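PDB 3IV0: SusD homolog from Bacteroides thetaiotaomicron VPI-5482, which is of unknown exact function but, as a SusD-family outer-membrane protein, probably helps capture glycans at the cell surface. Local coordinates for residues S134-V139 and N213-Q218; S204-M209 and V232-E237; Q226-V231 and A375-A380; Y431-V434 and K438-N441. All coordinates share one frame; numbering follows the deposited sequence.

Contact 1 (S134-V139 and N213-Q218); sequences SYFFIV and NLWLVQ
Phe-136 and Trp-215 make an edge-to-face aromatic pair, and this one T-shaped stack is the whole of the close contact between the two helical segments. The ring planes stand at 90°, and the centroid of the Phe-136 ring is 5.0 Å from that of the five-membered ring of Trp-215. The Phe-136 ring comes in with its outer edge over one indole face: CE1 of Phe-136 is 3.6 Å from CD1 of Trp-215, and CZ of Phe-136 is likewise 3.6 Å from that same CD1. The CE1-CZ side thus straddles a single indole carbon, which lies close to the plane of the phenyl ring. CZ of Phe-136 also approaches NE1 of Trp-215, at 3.8 Å, so the C-H edge bears on the pyrrole part of the indole and not on its benzo part.

These segments belong to helices 117-142 and 202-219 of the mainly helical SusD fold, whose sequence family falls in the TPR clan. The backbones are well apart, 9.4 Å between CA of Phe-136 and CA of Trp-215, and the aromatic rings bridge that distance. Phe-136 can reach across because its CG lies opposite the backbone N (chi1 178°), which swings the ring out to the neighbouring helix.

Apolar packing surrounds the pair. Leu-166 of helix 162-167 lies against Phe-136, while Tyr-431 and Val-434 of helix 429-436 pack on Trp-215. The amide of Asn-213 is held away from the stack: OD1 accepts from ND2 of Asn-230, and ND2 bonds to the carbonyl of Met-209.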
loop_
_atom_site.group_PDB
_atom_site.type_symbol
_atom_site.label_atom_id
_atom_site.label_comp_id
_atom_site.label_asym_id
_atom_site.label_seq_id
_atom_site.Cartn_x
_atom_site.Cartn_y
_atom_site.Cartn_z
ATOM N N SER A 134 2.669 -0.742 -10.381
ATOM C CA SER A 134 1.643 0.147 -10.931
ATOM C C SER A 134 0.444 -0.670 -11.380
ATOM O O SER A 134 -0.699 -0.290 -11.062
ATOM C CB SER A 134 2.208 0.969 -12.089
ATOM O OG SER A 134 3.247 1.834 -11.641
ATOM N N TYR A 135 0.671 -1.753 -12.138
ATOM C CA TYR A 135 -0.433 -2.607 -12.543
ATOM C C TYR A 135 -1.161 -3.155 -11.320
ATOM O O TYR A 135 -2.401 -3.196 -11.282
ATOM C CB TYR A 135 0.035 -3.784 -13.430
ATOM C CG TYR A 135 0.058 -3.405 -14.903
ATOM C CD1 TYR A 135 -1.096 -3.024 -15.538
ATOM C CD2 TYR A 135 1.221 -3.446 -15.631
ATOM C CE1 TYR A 135 -1.099 -2.668 -16.876
ATOM C CE2 TYR A 135 1.230 -3.085 -16.973
ATOM C CZ TYR A 135 0.075 -2.680 -17.566
ATOM O OH TYR A 135 0.039 -2.308 -18.919
ATOM N N PHE A 136 -0.430 -3.606 -10.311
ATOM C CA PHE A 136 -1.067 -4.100 -9.093
ATOM C C PHE A 136 -1.918 -3.039 -8.451
ATOM O O PHE A 136 -3.065 -3.323 -8.081
ATOM C CB PHE A 136 -0.039 -4.610 -8.118
ATOM C CG PHE A 136 -0.615 -5.096 -6.812
ATOM C CD1 PHE A 136 -1.498 -6.159 -6.786
ATOM C CD2 PHE A 136 -0.221 -4.536 -5.622
ATOM C CE1 PHE A 136 -1.989 -6.646 -5.575
ATOM C CE2 PHE A 136 -0.742 -5.017 -4.391
ATOM C CZ PHE A 136 -1.629 -6.073 -4.405
ATOM N N PHE A 137 -1.411 -1.823 -8.323
ATOM C CA PHE A 137 -2.191 -0.767 -7.689
ATOM C C PHE A 137 -3.459 -0.454 -8.461
ATOM O O PHE A 137 -4.531 -0.182 -7.861
ATOM C CB PHE A 137 -1.333 0.500 -7.537
ATOM C CG PHE A 137 -0.631 0.599 -6.202
ATOM C CD1 PHE A 137 0.068 -0.463 -5.678
ATOM C CD2 PHE A 137 -0.690 1.771 -5.479
ATOM C CE1 PHE A 137 0.678 -0.352 -4.447
ATOM C CE2 PHE A 137 -0.085 1.884 -4.243
ATOM C CZ PHE A 137 0.611 0.810 -3.740
ATOM N N ILE A 138 -3.412 -0.453 -9.789
ATOM C CA ILE A 138 -4.623 -0.151 -10.535
ATOM C C ILE A 138 -5.598 -1.330 -10.593
ATOM O O ILE A 138 -6.807 -1.126 -10.667
ATOM C CB ILE A 138 -4.359 0.453 -11.931
ATOM C CG1 ILE A 138 -3.545 -0.434 -12.865
ATOM C CG2 ILE A 138 -3.730 1.834 -11.768
ATOM C CD1 ILE A 138 -3.451 0.095 -14.322
ATOM N N VAL A 139 -5.106 -2.561 -10.552
ATOM C CA VAL A 139 -6.020 -3.705 -10.428
ATOM C C VAL A 139 -6.758 -3.613 -9.103
ATOM O O VAL A 139 -7.999 -3.814 -9.029
ATOM C CB VAL A 139 -5.276 -5.038 -10.533
ATOM C CG1 VAL A 139 -6.172 -6.184 -10.039
ATOM C CG2 VAL A 139 -4.861 -5.274 -12.007
ATOM N N ASN A 213 -0.056 -12.710 -5.152
ATOM C CA ASN A 213 -0.572 -14.058 -4.885
ATOM C C ASN A 213 -1.824 -14.017 -4.017
ATOM O O ASN A 213 -2.774 -14.754 -4.253
ATOM C CB ASN A 213 0.491 -14.895 -4.211
ATOM C CG ASN A 213 1.407 -15.580 -5.208
ATOM O OD1 ASN A 213 0.991 -16.502 -5.924
ATOM N ND2 ASN A 213 2.654 -15.127 -5.278
ATOM N N LEU A 214 -1.843 -13.183 -2.985
ATOM C CA LEU A 214 -2.982 -13.149 -2.068
ATOM C C LEU A 214 -4.222 -12.526 -2.703
ATOM O O LEU A 214 -5.357 -12.901 -2.367
ATOM C CB LEU A 214 -2.590 -12.480 -0.755
ATOM C CG LEU A 214 -1.577 -13.325 0.049
ATOM C CD1 LEU A 214 -0.977 -12.487 1.161
ATOM C CD2 LEU A 214 -2.268 -14.564 0.643
ATOM N N TRP A 215 -4.053 -11.650 -3.685
ATOM C CA TRP A 215 -5.169 -11.152 -4.468
ATOM C C TRP A 215 -5.670 -12.268 -5.382
ATOM O O TRP A 215 -6.881 -12.423 -5.577
ATOM C CB TRP A 215 -4.835 -9.842 -5.243
ATOM C CG TRP A 215 -5.038 -8.685 -4.386
ATOM C CD1 TRP A 215 -4.274 -8.309 -3.327
ATOM C CD2 TRP A 215 -6.117 -7.755 -4.460
ATOM N NE1 TRP A 215 -4.829 -7.213 -2.708
ATOM C CE2 TRP A 215 -5.957 -6.841 -3.403
ATOM C CE3 TRP A 215 -7.201 -7.594 -5.327
ATOM C CZ2 TRP A 215 -6.873 -5.803 -3.180
ATOM C CZ3 TRP A 215 -8.086 -6.564 -5.119
ATOM C CH2 TRP A 215 -7.924 -5.689 -4.060
ATOM N N LEU A 216 -4.772 -13.060 -5.934
ATOM C CA LEU A 216 -5.174 -14.214 -6.780
ATOM C C LEU A 216 -5.923 -15.271 -5.963
ATOM O O LEU A 216 -6.812 -15.950 -6.480
ATOM C CB LEU A 216 -3.947 -14.811 -7.487
ATOM C CG LEU A 216 -3.497 -13.949 -8.682
ATOM C CD1 LEU A 216 -2.079 -14.294 -9.113
ATOM C CD2 LEU A 216 -4.429 -14.136 -9.873
ATOM N N VAL A 217 -5.629 -15.397 -4.687
ATOM C CA VAL A 217 -6.386 -16.303 -3.814
ATOM C C VAL A 217 -7.866 -15.955 -3.850
ATOM O O VAL A 217 -8.712 -16.845 -3.898
ATOM C CB VAL A 217 -5.863 -16.226 -2.343
ATOM C CG1 VAL A 217 -6.920 -16.797 -1.351
ATOM C CG2 VAL A 217 -4.548 -16.970 -2.233
ATOM N N GLN A 218 -8.205 -14.667 -3.838
ATOM C CA GLN A 218 -9.578 -14.214 -3.806
ATOM C C GLN A 218 -10.244 -14.315 -5.172
ATOM O O GLN A 218 -11.412 -14.701 -5.281
ATOM C CB GLN A 218 -9.632 -12.749 -3.368
ATOM C CG GLN A 218 -11.033 -12.146 -3.343
ATOM C CD GLN A 218 -12.003 -12.873 -2.425
ATOM O OE1 GLN A 218 -11.650 -13.346 -1.319
ATOM N NE2 GLN A 218 -13.244 -12.934 -2.867
#

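Contact 2 (S204-M209 and V232-E237); sequences SVIALM and VSLGEE
The carboxylate of Glu-237, whose CG touches Ile-206, is gripped by two arginines: OE1 forms a salt bridge with Arg-240 and OE2 one with Arg-202. The chain bends at chi2 (64°), and its aliphatic part serves the helix interface, CG of Glu-237 lying 3.9 Å from CD1 of Ile-206. Ile-206 uses its other branch on Leu-234: CG2 of Ile-206 rests 3.6 Å from the carbonyl O of Leu-234 and 4.1 Å from its CB, the two side chains running past each other in opposite directions. Leu-234 then reaches on to Met-209, a selenomethionine, which it meets at about a right angle. CD1 of Leu-234 is 3.6 Å from CB of Met-209, while CD2 of Leu-234 faces the SE atom at 4.1 Å. An alanine in place of Leu-234 would remove both methyl branches and would probably leave a gap beside CB and SE of Met-209, holding that chain less firmly. Leu-177 of helix 174-178 closes over Met-209 and Leu-234. With segment axes 9.7 Å apart and running at 160° to one another, successive helices 202-219 and 224-238 form an antiparallel helical hairpin, consistent with the TPR-like helical pairs of the SusD fold.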
loop_
_atom_site.group_PDB
_atom_site.type_symbol
_atom_site.label_atom_id
_atom_site.label_comp_id
_atom_site.label_asym_id
_atom_site.label_seq_id
_atom_site.Cartn_x
_atom_site.Cartn_y
_atom_site.Cartn_z
ATOM N N SER A 204 11.534 -5.628 -1.782
ATOM C CA SER A 204 10.423 -4.970 -2.445
ATOM C C SER A 204 9.689 -5.974 -3.368
ATOM O O SER A 204 8.439 -6.073 -3.382
ATOM C CB SER A 204 10.917 -3.823 -3.305
ATOM O OG SER A 204 11.770 -2.940 -2.614
ATOM N N VAL A 205 10.487 -6.682 -4.168
ATOM C CA VAL A 205 9.970 -7.672 -5.092
ATOM C C VAL A 205 9.219 -8.772 -4.359
ATOM O O VAL A 205 8.106 -9.123 -4.756
ATOM C CB VAL A 205 11.083 -8.282 -5.973
ATOM C CG1 VAL A 205 10.538 -9.416 -6.842
ATOM C CG2 VAL A 205 11.748 -7.175 -6.870
ATOM N N ILE A 206 9.806 -9.297 -3.284
ATOM C CA ILE A 206 9.147 -10.361 -2.543
ATOM C C ILE A 206 7.808 -9.885 -1.979
ATOM O O ILE A 206 6.800 -10.599 -2.102
ATOM C CB ILE A 206 10.070 -10.879 -1.421
ATOM C CG1 ILE A 206 11.282 -11.616 -2.016
ATOM C CG2 ILE A 206 9.288 -11.815 -0.481
ATOM C CD1 ILE A 206 12.416 -11.813 -1.021
ATOM N N ALA A 207 7.761 -8.723 -1.356
ATOM C CA ALA A 207 6.524 -8.238 -0.759
ATOM C C ALA A 207 5.439 -8.076 -1.803
ATOM O O ALA A 207 4.282 -8.473 -1.613
ATOM C CB ALA A 207 6.746 -6.942 -0.022
ATOM N N LEU A 208 5.772 -7.487 -2.947
ATOM C CA LEU A 208 4.807 -7.302 -4.012
ATOM C C LEU A 208 4.267 -8.648 -4.509
ATOM O O LEU A 208 3.077 -8.834 -4.704
ATOM C CB LEU A 208 5.416 -6.505 -5.163
ATOM C CG LEU A 208 4.515 -6.329 -6.385
ATOM C CD1 LEU A 208 3.133 -5.755 -6.036
ATOM C CD2 LEU A 208 5.199 -5.513 -7.478
HETATM N N MSE A 209 5.147 -9.617 -4.672
HETATM C CA MSE A 209 4.712 -10.931 -5.121
HETATM C C MSE A 209 3.801 -11.606 -4.135
HETATM O O MSE A 209 2.848 -12.280 -4.528
HETATM C CB MSE A 209 5.914 -11.803 -5.432
HETATM C CG MSE A 209 6.735 -11.383 -6.686
HETATM SE SE MSE A 209 8.224 -12.526 -7.061
HETATM C CE MSE A 209 7.274 -14.136 -7.756
ATOM N N VAL A 232 4.172 -18.871 0.873
ATOM C CA VAL A 232 5.088 -19.558 1.804
ATOM C C VAL A 232 6.510 -19.633 1.251
ATOM O O VAL A 232 7.495 -19.371 1.961
ATOM C CB VAL A 232 4.550 -20.948 2.153
ATOM C CG1 VAL A 232 5.580 -21.758 2.929
ATOM C CG2 VAL A 232 3.232 -20.823 2.932
ATOM N N SER A 233 6.619 -19.970 -0.031
ATOM C CA SER A 233 7.913 -19.980 -0.701
ATOM C C SER A 233 8.603 -18.619 -0.598
ATOM O O SER A 233 9.783 -18.517 -0.288
ATOM C CB SER A 233 7.752 -20.352 -2.181
ATOM O OG SER A 233 9.000 -20.396 -2.853
ATOM N N LEU A 234 7.840 -17.576 -0.882
ATOM C CA LEU A 234 8.339 -16.213 -0.831
ATOM C C LEU A 234 8.753 -15.826 0.585
ATOM O O LEU A 234 9.752 -15.137 0.802
ATOM C CB LEU A 234 7.255 -15.274 -1.358
ATOM C CG LEU A 234 7.126 -15.327 -2.890
ATOM C CD1 LEU A 234 5.815 -14.752 -3.301
ATOM C CD2 LEU A 234 8.329 -14.576 -3.536
ATOM N N GLY A 235 7.988 -16.255 1.565
ATOM C CA GLY A 235 8.367 -16.032 2.970
ATOM C C GLY A 235 9.676 -16.695 3.338
ATOM O O GLY A 235 10.502 -16.139 4.040
ATOM N N GLU A 236 9.848 -17.929 2.891
ATOM C CA GLU A 236 11.078 -18.656 3.136
ATOM C C GLU A 236 12.244 -17.914 2.508
ATOM O O GLU A 236 13.307 -17.791 3.110
ATOM C CB GLU A 236 10.950 -20.085 2.584
ATOM C CG GLU A 236 10.030 -20.949 3.422
ATOM C CD GLU A 236 9.621 -22.276 2.790
ATOM O OE1 GLU A 236 9.914 -22.522 1.610
ATOM O OE2 GLU A 236 8.954 -23.058 3.497
ATOM N N GLU A 237 12.050 -17.367 1.318
ATOM C CA GLU A 237 13.084 -16.566 0.678
ATOM C C GLU A 237 13.330 -15.248 1.413
ATOM O O GLU A 237 14.487 -14.861 1.620
ATOM C CB GLU A 237 12.738 -16.299 -0.787
ATOM C CG GLU A 237 13.743 -15.415 -1.534
ATOM C CD GLU A 237 15.109 -16.024 -1.658
ATOM O OE1 GLU A 237 15.256 -17.254 -1.531
ATOM O OE2 GLU A 237 16.060 -15.268 -1.891
#

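Contact 3 (Q226-V231 and A375-A380); sequences QYYRNV and AEALAA
Tyr-228 and Ala-377 mark where the two helical segments come closest, their CA atoms 5.1 Å apart. The short axes approach to 8.6 Å and run at 136° to each other, a steeply oblique crossing. In the SusD fold this joins helix 224-238 to helix 367-381, far along the chain, and the close spacing is possible because small alanines line the second helix.

Ala-377 sits at the crossing. Its CB presses against CG1 of Val-231 at 3.5 Å, tighter than an ordinary carbon contact, and CD1 of Tyr-228 lies 3.9 Å from the same CB of Ala-377. One turn on, Ala-380 points its methyl over a face of the Tyr-228 ring in a CH-pi contact: CB of Ala-380 is 3.5 Å from the ring centroid and 18° off the ring normal, shifted toward the hydroxyl end. The tyrosine CG lies opposite its own carbonyl carbon (chi1 -79°), which lays the ring along the alanine face of the partner helix. Were Tyr-228 a leucine, the CH-pi contact would be lost with the ring, and the methyl of Ala-380 would probably be left beside a gap where the flat face had been.

Away from the interface, NE2 of Gln-226 bonds to OD1 of Asn-230. The carboxylate of Glu-376 also pairs with Arg-435, which probably favours its charged form. A water lying in the plane of the Tyr-228 ring, at its edge, completes the link between the helices: it is 2.6 Å from OH of Tyr-228 and donates to OE2 of Glu-376, also at 2.6 Å.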
loop_
_atom_site.group_PDB
_atom_site.type_symbol
_atom_site.label_atom_id
_atom_site.label_comp_id
_atom_site.label_asym_id
_atom_site.label_seq_id
_atom_site.Cartn_x
_atom_site.Cartn_y
_atom_site.Cartn_z
ATOM N N GLN A 226 -2.124 -23.281 -4.569
ATOM C CA GLN A 226 -0.889 -22.914 -5.167
ATOM C C GLN A 226 -0.480 -21.476 -4.823
ATOM O O GLN A 226 0.671 -21.226 -4.580
ATOM C CB GLN A 226 -0.905 -23.079 -6.693
ATOM C CG GLN A 226 0.454 -22.883 -7.326
ATOM C CD GLN A 226 1.503 -23.862 -6.793
ATOM O OE1 GLN A 226 1.335 -25.073 -6.923
ATOM N NE2 GLN A 226 2.571 -23.347 -6.172
ATOM N N TYR A 227 -1.415 -20.539 -4.861
ATOM C CA TYR A 227 -1.031 -19.161 -4.515
ATOM C C TYR A 227 -0.534 -19.067 -3.077
ATOM O O TYR A 227 0.464 -18.393 -2.803
ATOM C CB TYR A 227 -2.204 -18.208 -4.773
ATOM C CG TYR A 227 -2.666 -18.192 -6.236
ATOM C CD1 TYR A 227 -1.769 -18.037 -7.261
ATOM C CD2 TYR A 227 -4.023 -18.308 -6.567
ATOM C CE1 TYR A 227 -2.192 -18.029 -8.600
ATOM C CE2 TYR A 227 -4.426 -18.309 -7.904
ATOM C CZ TYR A 227 -3.506 -18.181 -8.886
ATOM O OH TYR A 227 -3.888 -18.161 -10.223
ATOM N N TYR A 228 -1.210 -19.713 -2.143
ATOM C CA TYR A 228 -0.745 -19.725 -0.772
ATOM C C TYR A 228 0.622 -20.394 -0.657
ATOM O O TYR A 228 1.497 -19.900 0.040
ATOM C CB TYR A 228 -1.759 -20.424 0.147
ATOM C CG TYR A 228 -2.965 -19.600 0.556
ATOM C CD1 TYR A 228 -2.841 -18.332 1.109
ATOM C CD2 TYR A 228 -4.245 -20.142 0.490
ATOM C CE1 TYR A 228 -3.946 -17.638 1.561
ATOM C CE2 TYR A 228 -5.343 -19.447 0.930
ATOM C CZ TYR A 228 -5.201 -18.194 1.478
ATOM O OH TYR A 228 -6.311 -17.506 1.940
ATOM N N ARG A 229 0.846 -21.485 -1.375
ATOM C CA ARG A 229 2.157 -22.100 -1.380
ATOM C C ARG A 229 3.227 -21.164 -1.905
ATOM O O ARG A 229 4.389 -21.161 -1.458
ATOM C CB ARG A 229 2.126 -23.428 -2.171
ATOM C CG ARG A 229 1.464 -24.555 -1.438
ATOM C CD ARG A 229 1.495 -25.826 -2.292
ATOM N NE ARG A 229 0.892 -26.930 -1.564
ATOM C CZ ARG A 229 0.568 -28.089 -2.117
ATOM N NH1 ARG A 229 0.800 -28.305 -3.407
ATOM N NH2 ARG A 229 0.015 -29.034 -1.376
ATOM N N ASN A 230 2.869 -20.376 -2.919
ATOM C CA ASN A 230 3.787 -19.384 -3.443
ATOM C C ASN A 230 4.162 -18.385 -2.355
ATOM O O ASN A 230 5.294 -17.979 -2.240
ATOM C CB ASN A 230 3.156 -18.612 -4.604
ATOM C CG ASN A 230 3.001 -19.436 -5.881
ATOM O OD1 ASN A 230 3.576 -20.534 -6.024
ATOM N ND2 ASN A 230 2.202 -18.909 -6.805
ATOM N N VAL A 231 3.190 -17.954 -1.568
ATOM C CA VAL A 231 3.474 -16.982 -0.504
ATOM C C VAL A 231 4.396 -17.599 0.526
ATOM O O VAL A 231 5.323 -16.947 1.017
ATOM C CB VAL A 231 2.216 -16.473 0.175
ATOM C CG1 VAL A 231 2.547 -15.592 1.367
ATOM C CG2 VAL A 231 1.330 -15.714 -0.812
ATOM N N ALA A 375 2.666 -15.588 7.685
ATOM C CA ALA A 375 1.848 -16.287 8.667
ATOM C C ALA A 375 0.455 -16.582 8.123
ATOM O O ALA A 375 -0.085 -17.676 8.342
ATOM C CB ALA A 375 1.740 -15.473 9.938
ATOM N N GLU A 376 -0.187 -15.611 7.477
ATOM C CA GLU A 376 -1.514 -15.793 6.951
ATOM C C GLU A 376 -1.568 -16.967 5.992
ATOM O O GLU A 376 -2.496 -17.782 6.043
ATOM C CB GLU A 376 -1.925 -14.511 6.220
ATOM C CG GLU A 376 -3.236 -14.599 5.499
ATOM C CD GLU A 376 -3.615 -13.326 4.788
ATOM O OE1 GLU A 376 -3.107 -12.269 5.164
ATOM O OE2 GLU A 376 -4.454 -13.414 3.856
ATOM N N ALA A 377 -0.612 -17.065 5.079
ATOM C CA ALA A 377 -0.584 -18.126 4.079
ATOM C C ALA A 377 -0.378 -19.466 4.748
ATOM O O ALA A 377 -1.033 -20.452 4.399
ATOM C CB ALA A 377 0.502 -17.868 2.989
ATOM N N LEU A 378 0.540 -19.532 5.684
ATOM C CA LEU A 378 0.763 -20.792 6.421
ATOM C C LEU A 378 -0.501 -21.207 7.130
ATOM O O LEU A 378 -0.898 -22.395 7.075
ATOM C CB LEU A 378 1.855 -20.632 7.453
ATOM C CG LEU A 378 3.259 -20.692 6.914
ATOM C CD1 LEU A 378 4.221 -20.270 8.022
ATOM C CD2 LEU A 378 3.567 -22.114 6.410
ATOM N N ALA A 379 -1.148 -20.275 7.832
ATOM C CA ALA A 379 -2.339 -20.614 8.559
ATOM C C ALA A 379 -3.449 -21.090 7.627
ATOM O O ALA A 379 -4.190 -22.034 7.932
ATOM C CB ALA A 379 -2.792 -19.447 9.423
ATOM N N ALA A 380 -3.517 -20.536 6.426
ATOM C CA ALA A 380 -4.598 -20.883 5.497
ATOM C C ALA A 380 -4.350 -22.267 4.953
ATOM O O ALA A 380 -5.308 -23.027 4.746
ATOM C CB ALA A 380 -4.674 -19.835 4.338
HETATM O O HOH W 1 -5.986 -14.913 2.347
#

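Contact 4 (Y431-V434 and K438-N441); sequences YDLV and KVYN
Lys-438 lies against Leu-433 as the chain turns back after helix 429-436, in the part of the SusD fold where this helix ends and a short 3-10 turn follows. CB of Lys-438 meets the CD2 methyl of Leu-433 at 3.8 Å, the two side chains crossing at about a right angle. The rest of the lysine leads off elsewhere, bent at chi4, to make cation-pi contacts with Phe-416 and Tyr-444.

Val-439 comes next and does most of the joining. Its N-H bonds to O of Leu-433 at 3.0 Å, somewhat bent (139° at the hydrogen), with the donor well above the carbonyl plane. That same O has CB of Val-439 beside it at 3.7 Å, and CB of Leu-433 also lies 3.7 Å from CB of Val-439. Its CG1 is set between backbone N and carbonyl carbon (chi1 76°), on the side of Val-434, whose CG2 stays at a looser 4.4 Å from CG1 of Val-439. Phe-454 of helix 451-455 packs on both valines.

Tyr-440 turns its ring to Phe-454 in an edge-to-face pair. At Asn-441 the turn closes: N of Asn-441 bonds back to O of Lys-438 at 3.0 Å.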
loop_
_atom_site.group_PDB
_atom_site.type_symbol
_atom_site.label_atom_id
_atom_site.label_comp_id
_atom_site.label_asym_id
_atom_site.label_seq_id
_atom_site.Cartn_x
_atom_site.Cartn_y
_atom_site.Cartn_z
ATOM N N TYR A 431 -7.882 -2.852 1.348
ATOM C CA TYR A 431 -7.417 -3.829 0.394
ATOM C C TYR A 431 -7.321 -5.218 1.039
ATOM O O TYR A 431 -7.677 -6.221 0.403
ATOM C CB TYR A 431 -6.086 -3.345 -0.155
ATOM C CG TYR A 431 -6.210 -2.130 -1.038
ATOM C CD1 TYR A 431 -7.039 -2.136 -2.153
ATOM C CD2 TYR A 431 -5.442 -1.007 -0.815
ATOM C CE1 TYR A 431 -7.140 -1.025 -2.985
ATOM C CE2 TYR A 431 -5.516 0.109 -1.660
ATOM C CZ TYR A 431 -6.328 0.060 -2.756
ATOM O OH TYR A 431 -6.378 1.127 -3.662
ATOM N N ASP A 432 -6.937 -5.278 2.312
ATOM C CA ASP A 432 -6.956 -6.557 3.051
ATOM C C ASP A 432 -8.385 -7.078 3.151
ATOM O O ASP A 432 -8.630 -8.276 3.023
ATOM C CB ASP A 432 -6.368 -6.364 4.439
ATOM C CG ASP A 432 -4.854 -6.329 4.451
ATOM O OD1 ASP A 432 -4.199 -6.642 3.430
ATOM O OD2 ASP A 432 -4.318 -6.136 5.568
ATOM N N LEU A 433 -9.330 -6.183 3.422
ATOM C CA LEU A 433 -10.703 -6.624 3.474
ATOM C C LEU A 433 -11.166 -7.192 2.162
ATOM O O LEU A 433 -11.933 -8.180 2.131
ATOM C CB LEU A 433 -11.619 -5.482 3.898
ATOM C CG LEU A 433 -11.525 -5.000 5.338
ATOM C CD1 LEU A 433 -12.433 -3.783 5.485
ATOM C CD2 LEU A 433 -11.972 -6.074 6.311
ATOM N N VAL A 434 -10.796 -6.567 1.046
ATOM C CA VAL A 434 -11.248 -7.074 -0.239
ATOM C C VAL A 434 -10.639 -8.449 -0.561
ATOM O O VAL A 434 -11.361 -9.373 -0.939
ATOM C CB VAL A 434 -10.947 -6.065 -1.373
ATOM C CG1 VAL A 434 -11.165 -6.672 -2.764
ATOM C CG2 VAL A 434 -11.786 -4.778 -1.187
ATOM N N LYS A 438 -13.455 -10.231 3.544
ATOM C CA LYS A 438 -13.981 -9.772 4.811
ATOM C C LYS A 438 -14.730 -8.457 4.666
ATOM O O LYS A 438 -15.413 -8.045 5.595
ATOM C CB LYS A 438 -12.884 -9.694 5.884
ATOM C CG LYS A 438 -12.484 -11.077 6.375
ATOM C CD LYS A 438 -11.292 -11.052 7.291
ATOM C CE LYS A 438 -11.171 -12.330 8.100
ATOM N NZ LYS A 438 -10.680 -13.503 7.362
ATOM N N VAL A 439 -14.609 -7.796 3.511
ATOM C CA VAL A 439 -15.270 -6.527 3.251
ATOM C C VAL A 439 -16.786 -6.645 3.270
ATOM O O VAL A 439 -17.484 -5.624 3.441
ATOM C CB VAL A 439 -14.768 -5.865 1.949
ATOM C CG1 VAL A 439 -15.337 -6.517 0.669
ATOM C CG2 VAL A 439 -15.042 -4.325 1.952
ATOM N N TYR A 440 -17.299 -7.867 3.102
ATOM C CA TYR A 440 -18.753 -8.064 3.150
ATOM C C TYR A 440 -19.156 -8.859 4.381
ATOM O O TYR A 440 -20.275 -9.383 4.428
ATOM C CB TYR A 440 -19.269 -8.711 1.855
ATOM C CG TYR A 440 -18.567 -9.957 1.439
ATOM C CD1 TYR A 440 -18.818 -11.166 2.102
ATOM C CD2 TYR A 440 -17.673 -9.959 0.383
ATOM C CE1 TYR A 440 -18.196 -12.294 1.733
ATOM C CE2 TYR A 440 -17.031 -11.109 -0.006
ATOM C CZ TYR A 440 -17.325 -12.291 0.675
ATOM O OH TYR A 440 -16.701 -13.462 0.357
ATOM N N ASN A 441 -18.316 -8.874 5.417
ATOM C CA ASN A 441 -18.572 -9.628 6.636
ATOM C C ASN A 441 -18.546 -8.694 7.836
ATOM O O ASN A 441 -17.507 -8.161 8.199
ATOM C CB ASN A 441 -17.520 -10.741 6.765
ATOM C CG ASN A 441 -17.848 -11.739 7.844
ATOM O OD1 ASN A 441 -18.461 -11.400 8.860
ATOM N ND2 ASN A 441 -17.383 -12.972 7.649
#

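In the fold
Contacts 1 and 2 share helix 202-219 and contacts 2 and 3 share helix 224-238, so the three form a continuous run of packing. Contacts 1 and 2 meet where CD2 of Phe-136 lies 3.6 Å from CD1 of Leu-208, and contacts 2 and 3 where CG2 of Val-232 lies 3.7 Å from CD2 of Leu-378. Contact 4 joins through contact 1, CH2 of Trp-215 resting 3.6 Å from CG1 of Val-434; its centre is about 22 Å from that of contact 2. No sugar site is defined here, but a bound 1,2-ethanediol, probably from the crystallisation liquor, sits about 3 Å from the Met-209 side chain in contact 2.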